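MIP07328p (PDB 6FKK) probably acts as a repellent axon guidance cue at the cell surface of the fly, with its sema domain recognising semaphorin receptors. Local coordinates at residues Y27-D32 with P149-T154; D35-V40 with I46-L51; R87-R92 with V97-T102; R451-S456 with L462-D467. All blocks are in the same frame, centred on the assembly; numbering follows the deposited sequence.

Interaction 1 of 4, residues Y27-D32 with P149-T154. With NAG (2-acetamido-2-deoxy-beta-D-glucopyranose), chain E.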
# COMPACT_ATOMS: atom_id res chain seq x y z
N TYR A 27 -2.52 -11.01 15.43
CA TYR A 27 -1.85 -10.41 14.28
C TYR A 27 -2.77 -10.41 13.05
O TYR A 27 -2.59 -11.16 12.10
CB TYR A 27 -0.53 -11.13 13.98
CG TYR A 27 0.55 -10.86 15.00
CD1 TYR A 27 1.13 -9.61 15.11
CD2 TYR A 27 1.01 -11.87 15.84
CE1 TYR A 27 2.13 -9.36 16.04
CE2 TYR A 27 2.01 -11.63 16.77
CZ TYR A 27 2.56 -10.38 16.86
OH TYR A 27 3.55 -10.13 17.78
N PHE A 28 -3.77 -9.53 13.12
CA PHE A 28 -4.75 -9.43 12.05
C PHE A 28 -4.12 -8.93 10.76
O PHE A 28 -3.13 -8.18 10.77
CB PHE A 28 -5.89 -8.50 12.46
CG PHE A 28 -6.85 -9.10 13.45
CD1 PHE A 28 -7.08 -10.47 13.47
CD2 PHE A 28 -7.52 -8.30 14.36
CE1 PHE A 28 -7.96 -11.02 14.38
CE2 PHE A 28 -8.41 -8.85 15.27
CZ PHE A 28 -8.62 -10.22 15.28
N LYS A 29 -4.70 -9.34 9.63
CA LYS A 29 -4.29 -8.89 8.31
C LYS A 29 -5.50 -8.92 7.39
O LYS A 29 -6.21 -9.93 7.34
CB LYS A 29 -3.17 -9.77 7.74
CG LYS A 29 -2.87 -9.53 6.27
CD LYS A 29 -2.01 -8.30 6.05
CE LYS A 29 -1.70 -8.10 4.56
NZ LYS A 29 -1.05 -9.30 3.96
N ILE A 30 -5.74 -7.82 6.69
CA ILE A 30 -6.88 -7.73 5.78
C ILE A 30 -6.54 -8.45 4.48
O ILE A 30 -5.50 -8.18 3.87
CB ILE A 30 -7.26 -6.26 5.52
CG1 ILE A 30 -7.66 -5.57 6.82
CG2 ILE A 30 -8.38 -6.17 4.50
CD1 ILE A 30 -8.89 -6.17 7.48
N LEU A 31 -7.40 -9.37 4.07
CA LEU A 31 -7.18 -10.17 2.87
C LEU A 31 -8.06 -9.76 1.70
O LEU A 31 -7.63 -9.88 0.55
CB LEU A 31 -7.41 -11.65 3.17
CG LEU A 31 -6.51 -12.24 4.26
CD1 LEU A 31 -6.73 -13.74 4.41
CD2 LEU A 31 -5.05 -11.94 3.97
N ASP A 32 -9.28 -9.29 1.96
CA ASP A 32 -10.18 -8.83 0.90
C ASP A 32 -11.24 -7.95 1.53
O ASP A 32 -11.68 -8.21 2.66
CB ASP A 32 -10.82 -10.01 0.16
CG ASP A 32 -11.61 -9.57 -1.06
OD1 ASP A 32 -10.98 -9.14 -2.05
OD2 ASP A 32 -12.86 -9.65 -1.03
N PRO A 149 4.17 -14.46 10.55
CA PRO A 149 3.15 -13.40 10.45
C PRO A 149 3.72 -12.02 10.18
O PRO A 149 2.94 -11.08 10.03
CB PRO A 149 2.48 -13.45 11.83
CG PRO A 149 3.48 -14.10 12.73
CD PRO A 149 4.17 -15.11 11.87
N ALA A 150 5.04 -11.88 10.10
CA ALA A 150 5.65 -10.58 9.81
C ALA A 150 5.14 -10.04 8.49
O ALA A 150 5.11 -10.74 7.48
CB ALA A 150 7.17 -10.71 9.78
N HIS A 151 4.72 -8.77 8.50
CA HIS A 151 4.15 -8.11 7.32
C HIS A 151 5.26 -7.58 6.42
O HIS A 151 5.36 -6.39 6.13
CB HIS A 151 3.19 -7.01 7.74
CG HIS A 151 2.13 -7.45 8.71
ND1 HIS A 151 1.02 -8.16 8.32
CD2 HIS A 151 2.01 -7.27 10.04
CE1 HIS A 151 0.27 -8.41 9.37
NE2 HIS A 151 0.85 -7.88 10.43
N ASN A 152 6.11 -8.50 5.96
CA ASN A 152 7.21 -8.19 5.06
C ASN A 152 6.93 -8.61 3.62
O ASN A 152 7.72 -8.27 2.73
CB ASN A 152 8.50 -8.86 5.53
CG ASN A 152 8.41 -10.38 5.49
OD1 ASN A 152 7.31 -10.93 5.55
ND2 ASN A 152 9.55 -11.06 5.39
N SER A 153 5.83 -9.32 3.37
CA SER A 153 5.57 -9.94 2.08
C SER A 153 4.15 -9.62 1.61
O SER A 153 3.26 -9.37 2.42
CB SER A 153 5.77 -11.46 2.15
OG SER A 153 4.91 -12.05 3.10
N THR A 154 3.96 -9.66 0.29
CA THR A 154 2.68 -9.32 -0.33
C THR A 154 2.42 -10.27 -1.50
O THR A 154 3.25 -11.13 -1.82
CB THR A 154 2.66 -7.86 -0.79
OG1 THR A 154 1.33 -7.50 -1.17
CG2 THR A 154 3.59 -7.67 -1.98
C1 NAG E . 10.89 -10.54 5.32
C2 NAG E . 11.67 -11.15 6.51
C3 NAG E . 13.17 -10.88 6.38
C4 NAG E . 13.68 -11.29 5.00
C5 NAG E . 12.87 -10.59 3.93
C6 NAG E . 13.28 -10.97 2.53
C7 NAG E . 11.26 -9.37 8.18
C8 NAG E . 10.68 -9.07 9.53
N2 NAG E . 11.17 -10.65 7.78
O3 NAG E . 13.86 -11.62 7.39
O4 NAG E . 15.05 -10.94 4.86
O5 NAG E . 11.49 -10.96 4.08
O6 NAG E . 14.68 -11.16 2.44
O7 NAG E . 11.78 -8.50 7.48
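K29 and H151 make the main contact, the two side chains running antiparallel past one another. The aliphatic part of the lysine does the touching: CD of K29 lies 3.8 Å from ND1 of H151, coming to the ring obliquely. Two torsions put it there, since the lysine chain sets off with CG anti to the backbone N (chi1 169°) and then bends at chi2 (79°). The amino group does not meet the ring, NZ of K29 staying 5.0 Å from ND1 of H151. From just before the strand, the carbonyl O of F28 reaches CE1 of H151 at 3.7 Å, again obliquely and without a hydrogen bond. A looser apolar touch, CB of Y27 to CB of P149 at 4.4 Å, finishes the interface.

Behind this shell, the loop folds back on its own histidine: O of P149 stands 3.7 Å above the H151 ring plane, over its centre. R87 ties the two segments together, its NH2 hydrogen-bonded to O of Y27 and weakly to O of P149. Just beyond H151, ND2 of N152 carries an N-linked NAG, whose C8 reaches A150 CB and which also hydrogen-bonds O of G172. H151 is the centre of an inverse gamma turn, in an inter-strand loop laid against the start of strand 29-33 within the sema-domain beta-propeller.

Interaction 2 of 4, residues D35-V40 with I46-L51. With NAG (2-acetamido-2-deoxy-beta-D-glucopyranose), chain C.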
# COMPACT_ATOMS: atom_id res chain seq x y z
N ASP A 35 -17.30 -2.56 0.14
CA ASP A 35 -18.04 -1.58 0.93
C ASP A 35 -18.90 -2.21 2.02
O ASP A 35 -19.39 -1.48 2.89
CB ASP A 35 -18.92 -0.73 0.02
CG ASP A 35 -18.26 0.59 -0.36
OD1 ASP A 35 -17.15 0.86 0.13
OD2 ASP A 35 -18.86 1.35 -1.15
N GLU A 36 -19.11 -3.53 2.00
CA GLU A 36 -20.03 -4.16 2.94
C GLU A 36 -19.40 -5.26 3.78
O GLU A 36 -19.80 -5.42 4.94
CB GLU A 36 -21.24 -4.74 2.18
CG GLU A 36 -22.06 -3.68 1.46
CD GLU A 36 -23.17 -4.28 0.62
OE1 GLU A 36 -23.21 -5.52 0.49
OE2 GLU A 36 -23.99 -3.51 0.08
N PHE A 37 -18.45 -6.02 3.25
CA PHE A 37 -17.84 -7.12 3.98
C PHE A 37 -16.33 -7.09 3.80
O PHE A 37 -15.81 -6.65 2.77
CB PHE A 37 -18.40 -8.48 3.52
CG PHE A 37 -19.86 -8.65 3.82
CD1 PHE A 37 -20.27 -9.17 5.03
CD2 PHE A 37 -20.82 -8.26 2.90
CE1 PHE A 37 -21.62 -9.32 5.32
CE2 PHE A 37 -22.17 -8.41 3.18
CZ PHE A 37 -22.56 -8.93 4.39
N VAL A 38 -15.62 -7.57 4.82
CA VAL A 38 -14.16 -7.56 4.84
C VAL A 38 -13.67 -8.88 5.42
O VAL A 38 -14.28 -9.43 6.35
CB VAL A 38 -13.62 -6.36 5.65
CG1 VAL A 38 -14.09 -6.42 7.09
CG2 VAL A 38 -12.10 -6.30 5.57
N LEU A 39 -12.59 -9.41 4.86
CA LEU A 39 -11.97 -10.64 5.32
C LEU A 39 -10.72 -10.31 6.12
O LEU A 39 -9.91 -9.47 5.71
CB LEU A 39 -11.61 -11.55 4.15
CG LEU A 39 -12.68 -12.52 3.63
CD1 LEU A 39 -13.89 -11.78 3.09
CD2 LEU A 39 -12.09 -13.44 2.56
N VAL A 40 -10.56 -10.96 7.27
CA VAL A 40 -9.45 -10.71 8.18
C VAL A 40 -8.72 -12.02 8.42
O VAL A 40 -9.25 -12.92 9.08
CB VAL A 40 -9.93 -10.10 9.51
CG1 VAL A 40 -8.74 -9.77 10.40
CG2 VAL A 40 -10.77 -8.86 9.25
N ILE A 46 -9.72 -17.21 9.86
CA ILE A 46 -10.02 -16.11 8.96
C ILE A 46 -11.48 -15.73 9.17
O ILE A 46 -12.35 -16.60 9.26
CB ILE A 46 -9.74 -16.47 7.49
CG1 ILE A 46 -10.12 -15.30 6.57
CG2 ILE A 46 -10.48 -17.73 7.09
CD1 ILE A 46 -9.85 -15.57 5.10
N TYR A 47 -11.75 -14.43 9.28
CA TYR A 47 -13.05 -13.91 9.67
C TYR A 47 -13.72 -13.17 8.52
O TYR A 47 -13.07 -12.39 7.82
CB TYR A 47 -12.94 -12.97 10.88
CG TYR A 47 -12.27 -13.57 12.10
CD1 TYR A 47 -10.90 -13.50 12.27
CD2 TYR A 47 -13.03 -14.19 13.09
CE1 TYR A 47 -10.29 -14.04 13.39
CE2 TYR A 47 -12.43 -14.74 14.21
CZ TYR A 47 -11.06 -14.66 14.35
OH TYR A 47 -10.45 -15.20 15.46
N ASN A 48 -15.02 -13.42 8.34
CA ASN A 48 -15.87 -12.65 7.44
C ASN A 48 -16.67 -11.68 8.32
O ASN A 48 -17.53 -12.11 9.09
CB ASN A 48 -16.78 -13.57 6.63
CG ASN A 48 -17.49 -12.84 5.48
OD1 ASN A 48 -17.29 -11.65 5.27
ND2 ASN A 48 -18.32 -13.57 4.72
N VAL A 49 -16.36 -10.39 8.21
CA VAL A 49 -16.87 -9.38 9.14
C VAL A 49 -17.69 -8.36 8.36
O VAL A 49 -17.20 -7.79 7.38
CB VAL A 49 -15.72 -8.69 9.90
CG1 VAL A 49 -16.28 -7.66 10.87
CG2 VAL A 49 -14.87 -9.72 10.63
N SER A 50 -18.92 -8.13 8.81
CA SER A 50 -19.75 -7.09 8.22
C SER A 50 -19.29 -5.72 8.69
O SER A 50 -18.86 -5.55 9.84
CB SER A 50 -21.21 -7.32 8.58
OG SER A 50 -22.02 -6.25 8.13
N LEU A 51 -19.37 -4.73 7.80
CA LEU A 51 -18.81 -3.41 8.08
C LEU A 51 -19.79 -2.46 8.76
O LEU A 51 -19.36 -1.40 9.24
CB LEU A 51 -18.31 -2.76 6.79
CG LEU A 51 -16.96 -3.28 6.27
CD1 LEU A 51 -16.48 -2.46 5.08
CD2 LEU A 51 -15.93 -3.28 7.38
C1 NAG C . -19.02 -12.98 3.61
C2 NAG C . -19.03 -13.86 2.37
C3 NAG C . -19.75 -13.14 1.23
C4 NAG C . -21.18 -12.83 1.66
C5 NAG C . -21.26 -12.12 3.01
C6 NAG C . -22.66 -12.17 3.59
C7 NAG C . -16.67 -13.90 1.39
C8 NAG C . -16.71 -12.42 1.14
N2 NAG C . -17.76 -14.47 1.96
O3 NAG C . -19.76 -14.00 0.09
O4 NAG C . -21.79 -12.00 0.68
O5 NAG C . -20.40 -12.70 4.01
O6 NAG C . -23.32 -13.39 3.25
O7 NAG C . -15.69 -14.58 1.07
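This beta hairpin, strands 37-41 and 45-50, forms the middle of a four-stranded antiparallel sheet in the sema beta-propeller, and a glycan grows from one of its faces. F37, L39, N48 and S50 share that face, while V38, V40, Y47 and V49 line the other. The ladder is regular. In the hydrogen-bonded pair V38 and V49, N of V49 gives to O of V38 at 3.0 Å, nearly along the C=O axis; V40 and Y47 form the next such pair, and N of L51 closes the end on O of E36 at 3.0 Å.

On the second face, CG1 of V38 meets CD2 of L51 at 3.7 Å, the two side chains crossing at about a right angle. The Y47 ring turns its edge to O of V40 and makes an edge-to-face contact with F20.

On the glycan face, N48 holds its CG anti to the backbone N (chi1 -168°), and ND2 of N48 is bonded to C1 of NAG at 1.4 Å. The sugar leans over F37: NAG C5 lies 3.5 Å above the ring plane, over its centre, a CH-pi contact. An alanine in place of F37 is likely to cost the sugar this platform and let it swing about its link to N48. Farther along, the acetamido methyl C8 of NAG rests against CD1 of L39 at 3.5 Å, while CD2 of the same leucine touches CD1 of I46 at 4.0 Å.

Interaction 3 of 4, residues R87-R92 with V97-T102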
# COMPACT_ATOMS: atom_id res chain seq x y z
N ARG A 87 -2.73 -15.74 5.40
CA ARG A 87 -2.17 -14.54 4.79
C ARG A 87 -2.46 -14.38 3.31
O ARG A 87 -2.08 -13.35 2.74
CB ARG A 87 -0.64 -14.52 5.00
CG ARG A 87 -0.21 -14.19 6.42
CD ARG A 87 -0.50 -12.74 6.75
NE ARG A 87 -0.05 -12.37 8.09
CZ ARG A 87 -0.83 -12.37 9.16
NH1 ARG A 87 -2.10 -12.71 9.06
NH2 ARG A 87 -0.33 -12.02 10.34
N VAL A 88 -3.10 -15.35 2.65
CA VAL A 88 -3.33 -15.29 1.21
C VAL A 88 -4.76 -15.74 0.93
O VAL A 88 -5.15 -16.86 1.30
CB VAL A 88 -2.34 -16.17 0.42
CG1 VAL A 88 -2.68 -16.14 -1.06
CG2 VAL A 88 -0.91 -15.70 0.64
N TYR A 89 -5.54 -14.88 0.27
CA TYR A 89 -6.88 -15.22 -0.18
C TYR A 89 -7.06 -14.78 -1.62
O TYR A 89 -6.58 -13.71 -2.02
CB TYR A 89 -7.96 -14.56 0.69
CG TYR A 89 -9.33 -14.55 0.04
CD1 TYR A 89 -10.11 -15.70 -0.02
CD2 TYR A 89 -9.84 -13.39 -0.53
CE1 TYR A 89 -11.36 -15.69 -0.62
CE2 TYR A 89 -11.09 -13.37 -1.13
CZ TYR A 89 -11.84 -14.53 -1.17
OH TYR A 89 -13.08 -14.51 -1.77
N ALA A 90 -7.75 -15.61 -2.40
CA ALA A 90 -8.04 -15.29 -3.79
C ALA A 90 -9.27 -16.06 -4.24
O ALA A 90 -9.41 -17.25 -3.93
CB ALA A 90 -6.85 -15.62 -4.70
N LEU A 91 -10.17 -15.38 -4.95
CA LEU A 91 -11.36 -16.00 -5.52
C LEU A 91 -11.01 -16.45 -6.93
O LEU A 91 -10.95 -15.63 -7.86
CB LEU A 91 -12.53 -15.03 -5.50
CG LEU A 91 -13.87 -15.50 -6.07
CD1 LEU A 91 -14.40 -16.69 -5.30
CD2 LEU A 91 -14.89 -14.37 -6.06
N ARG A 92 -10.77 -17.74 -7.10
CA ARG A 92 -10.33 -18.28 -8.38
C ARG A 92 -11.42 -18.12 -9.44
O ARG A 92 -12.60 -17.99 -9.11
CB ARG A 92 -9.95 -19.75 -8.23
CG ARG A 92 -8.62 -19.99 -7.52
CD ARG A 92 -8.10 -21.38 -7.83
NE ARG A 92 -7.82 -21.54 -9.25
CZ ARG A 92 -7.78 -22.71 -9.88
NH1 ARG A 92 -8.01 -23.83 -9.20
NH2 ARG A 92 -7.52 -22.76 -11.17
N VAL A 97 -12.20 -20.94 -3.81
CA VAL A 97 -11.57 -20.03 -2.87
C VAL A 97 -10.18 -20.57 -2.55
O VAL A 97 -10.03 -21.74 -2.20
CB VAL A 97 -12.40 -19.87 -1.58
CG1 VAL A 97 -11.58 -19.22 -0.48
CG2 VAL A 97 -13.66 -19.06 -1.86
N LEU A 98 -9.17 -19.71 -2.67
CA LEU A 98 -7.79 -20.08 -2.38
C LEU A 98 -7.40 -19.51 -1.02
O LEU A 98 -7.60 -18.32 -0.75
CB LEU A 98 -6.85 -19.56 -3.46
CG LEU A 98 -5.35 -19.76 -3.24
CD1 LEU A 98 -5.02 -21.23 -3.04
CD2 LEU A 98 -4.55 -19.18 -4.40
N LEU A 99 -6.86 -20.37 -0.15
CA LEU A 99 -6.43 -19.96 1.18
C LEU A 99 -5.06 -20.54 1.47
O LEU A 99 -4.85 -21.74 1.32
CB LEU A 99 -7.43 -20.40 2.25
CG LEU A 99 -8.53 -19.41 2.63
CD1 LEU A 99 -9.33 -19.94 3.81
CD2 LEU A 99 -7.92 -18.05 2.96
N CYS A 100 -4.14 -19.68 1.90
CA CYS A 100 -2.79 -20.08 2.26
C CYS A 100 -2.43 -19.48 3.62
O CYS A 100 -2.78 -18.33 3.90
CB CYS A 100 -1.77 -19.64 1.20
SG CYS A 100 -2.17 -20.06 -0.52
N GLY A 101 -1.73 -20.26 4.44
CA GLY A 101 -1.35 -19.81 5.76
C GLY A 101 0.06 -20.24 6.10
O GLY A 101 0.64 -21.12 5.46
N THR A 102 0.61 -19.60 7.13
CA THR A 102 1.99 -19.89 7.54
C THR A 102 2.13 -21.32 8.04
O THR A 102 3.11 -22.00 7.72
CB THR A 102 2.43 -18.90 8.63
OG1 THR A 102 1.73 -19.18 9.85
CG2 THR A 102 2.15 -17.47 8.20
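The Y89 ring takes V97 at its edge: CG1 of V97 lies in the ring plane, 3.5 Å from CE1 of Y89. CD2 of L99 also comes near that plane, meeting CB of Y89 at 4.2 Å. Over one face, offset toward the rim, stands the backbone N of L91, 4.2 Å above the plane. The ring is carried there by CG anti to the backbone N (chi1 163°), and a NAG and D32 also touch this tyrosine.

The two segments form an antiparallel beta hairpin in a four-stranded propeller sheet, with a classic beta bulge at its open end. There R87 and V88 both face C100, whose O accepts two bonds: from N of R87 at 3.0 Å, almost straight at 173°, and from N of V88 at 3.2 Å, more bent. At the turn end, N of L98 gives to O of A90 at 2.8 Å.

On the face opposite Y89, CB of V88 packs on CB of C100 at 3.6 Å. C100 is disulfide-bonded to C109, which ties the hairpin covalently to strand 108-112. Past the bulge the R87 side chain leads away from strand 97-101, its NH1 weakly bonded to O of G41.

Interaction 4 of 4, residues R451-S456 with L462-D467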
# COMPACT_ATOMS: atom_id res chain seq x y z
N ARG A 451 -2.04 -0.67 11.48
CA ARG A 451 -1.47 -1.52 10.44
C ARG A 451 -2.07 -1.23 9.06
O ARG A 451 -1.33 -1.12 8.08
CB ARG A 451 -1.67 -2.99 10.80
CG ARG A 451 -0.94 -3.43 12.07
CD ARG A 451 0.57 -3.49 11.84
NE ARG A 451 1.28 -3.98 13.02
CZ ARG A 451 1.96 -3.21 13.86
NH1 ARG A 451 2.04 -1.90 13.65
NH2 ARG A 451 2.58 -3.74 14.90
N GLU A 452 -3.39 -1.10 8.97
CA GLU A 452 -4.06 -0.89 7.70
C GLU A 452 -5.25 0.04 7.90
O GLU A 452 -5.71 0.27 9.02
CB GLU A 452 -4.52 -2.21 7.07
CG GLU A 452 -3.41 -3.02 6.43
CD GLU A 452 -3.80 -4.47 6.20
OE1 GLU A 452 -4.51 -5.03 7.07
OE2 GLU A 452 -3.41 -5.04 5.16
N LEU A 453 -5.75 0.57 6.78
CA LEU A 453 -6.94 1.41 6.76
C LEU A 453 -7.83 0.97 5.61
O LEU A 453 -7.37 0.83 4.48
CB LEU A 453 -6.58 2.90 6.61
CG LEU A 453 -5.85 3.57 7.77
CD1 LEU A 453 -5.62 5.04 7.48
CD2 LEU A 453 -6.63 3.39 9.06
N VAL A 454 -9.11 0.76 5.91
CA VAL A 454 -10.10 0.34 4.93
C VAL A 454 -11.22 1.37 4.91
O VAL A 454 -11.70 1.78 5.97
CB VAL A 454 -10.65 -1.07 5.23
CG1 VAL A 454 -11.56 -1.54 4.11
CG2 VAL A 454 -9.51 -2.04 5.45
N ILE A 455 -11.64 1.77 3.72
CA ILE A 455 -12.63 2.82 3.54
C ILE A 455 -13.89 2.23 2.93
O ILE A 455 -13.83 1.58 1.88
CB ILE A 455 -12.08 3.96 2.66
CG1 ILE A 455 -11.09 4.81 3.44
CG2 ILE A 455 -13.22 4.80 2.11
CD1 ILE A 455 -10.59 6.02 2.67
N SER A 456 -15.02 2.45 3.59
CA SER A 456 -16.34 2.12 3.07
C SER A 456 -17.10 3.44 2.91
O SER A 456 -17.59 4.00 3.90
CB SER A 456 -17.08 1.16 3.99
OG SER A 456 -18.40 0.92 3.50
N LEU A 462 -14.61 4.58 8.29
CA LEU A 462 -13.19 4.30 8.19
C LEU A 462 -12.86 3.23 9.21
O LEU A 462 -13.14 3.40 10.40
CB LEU A 462 -12.36 5.56 8.43
CG LEU A 462 -10.85 5.35 8.54
CD1 LEU A 462 -10.26 4.91 7.20
CD2 LEU A 462 -10.15 6.60 9.05
N VAL A 463 -12.27 2.13 8.76
CA VAL A 463 -11.97 0.99 9.62
C VAL A 463 -10.47 0.97 9.87
O VAL A 463 -9.68 0.69 8.97
CB VAL A 463 -12.44 -0.34 9.00
CG1 VAL A 463 -12.10 -1.50 9.92
CG2 VAL A 463 -13.93 -0.29 8.72
N VAL A 464 -10.08 1.29 11.10
CA VAL A 464 -8.69 1.21 11.51
C VAL A 464 -8.37 -0.22 11.92
O VAL A 464 -9.16 -0.87 12.63
CB VAL A 464 -8.40 2.20 12.65
CG1 VAL A 464 -6.95 2.12 13.08
CG2 VAL A 464 -8.76 3.61 12.21
N VAL A 465 -7.22 -0.72 11.49
CA VAL A 465 -6.82 -2.11 11.72
C VAL A 465 -5.51 -2.13 12.49
O VAL A 465 -4.50 -1.59 12.02
CB VAL A 465 -6.69 -2.88 10.39
CG1 VAL A 465 -6.25 -4.31 10.66
CG2 VAL A 465 -7.99 -2.85 9.62
N SER A 466 -5.53 -2.75 13.66
CA SER A 466 -4.33 -3.00 14.44
C SER A 466 -3.99 -4.49 14.38
O SER A 466 -4.60 -5.25 13.62
CB SER A 466 -4.51 -2.52 15.88
OG SER A 466 -5.36 -3.40 16.61
N ASP A 467 -3.02 -4.91 15.19
CA ASP A 467 -2.65 -6.32 15.22
C ASP A 467 -3.79 -7.18 15.74
O ASP A 467 -3.99 -8.30 15.27
CB ASP A 467 -1.39 -6.52 16.06
CG ASP A 467 -0.12 -6.24 15.29
OD1 ASP A 467 -0.13 -6.37 14.04
OD2 ASP A 467 0.89 -5.89 15.93
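The charged contact joins R451 and D467, a two-pronged salt bridge: NE of R451 to OD1 of D467 at 3.0 Å, and, weakly, NH2 of R451 to OD2 of D467 at 2.9 Å. Guanidinium and carboxylate planes stand 73° apart, and OD1 is met from above the carboxylate plane. The arginine chain, bent at chi2 (-71°), brings its head across the aspartate at a slant. With an alanine in place of R451, the D467 carboxylate would probably lose this cationic mate and be freer to turn.

In the backbone, O of V465 accepts from N of R451 at 2.7 Å and from N of E452 at 3.3 Å, a classic beta bulge. Regular pairing follows, N of V463 to O of V454 at 2.9 Å being nearly straight. OE1 of E452 takes the N-H of I30. This hairpin supplies two strands of the blade that the N-terminal strand 18-21 completes, the closure known from sema beta-propellers.

Of the apolar contacts, CD2 of L453 lies beside CG2 of V464 at 3.8 Å, and CD1 of L462 crosses to CG1 of I455. On the other face CB of V454 meets CB of V463 at 4.2 Å.

Overall arrangement
Interactions 2, 3 and 4 are antiparallel hairpins in three different sheets of the propeller; interaction 1 is the exception, a loop meeting a strand without cross-segment hydrogen bonds. Interactions 2 and 3 are mostly buried, each centred about 19 Å from the chain centre, whereas 1 and 4 lie about 12 Å from it and are partly buried. Interaction 1 borders all the others: its strand pairs with 35-40 in one sheet, R87 of interaction 3 grips its backbone, and Y27 packs on D467 of interaction 4. Interactions 3 and 4 do not touch. Glycans attach in 1 and 2, bulges mark 3 and 4, and only 4 has a salt bridge between its segments.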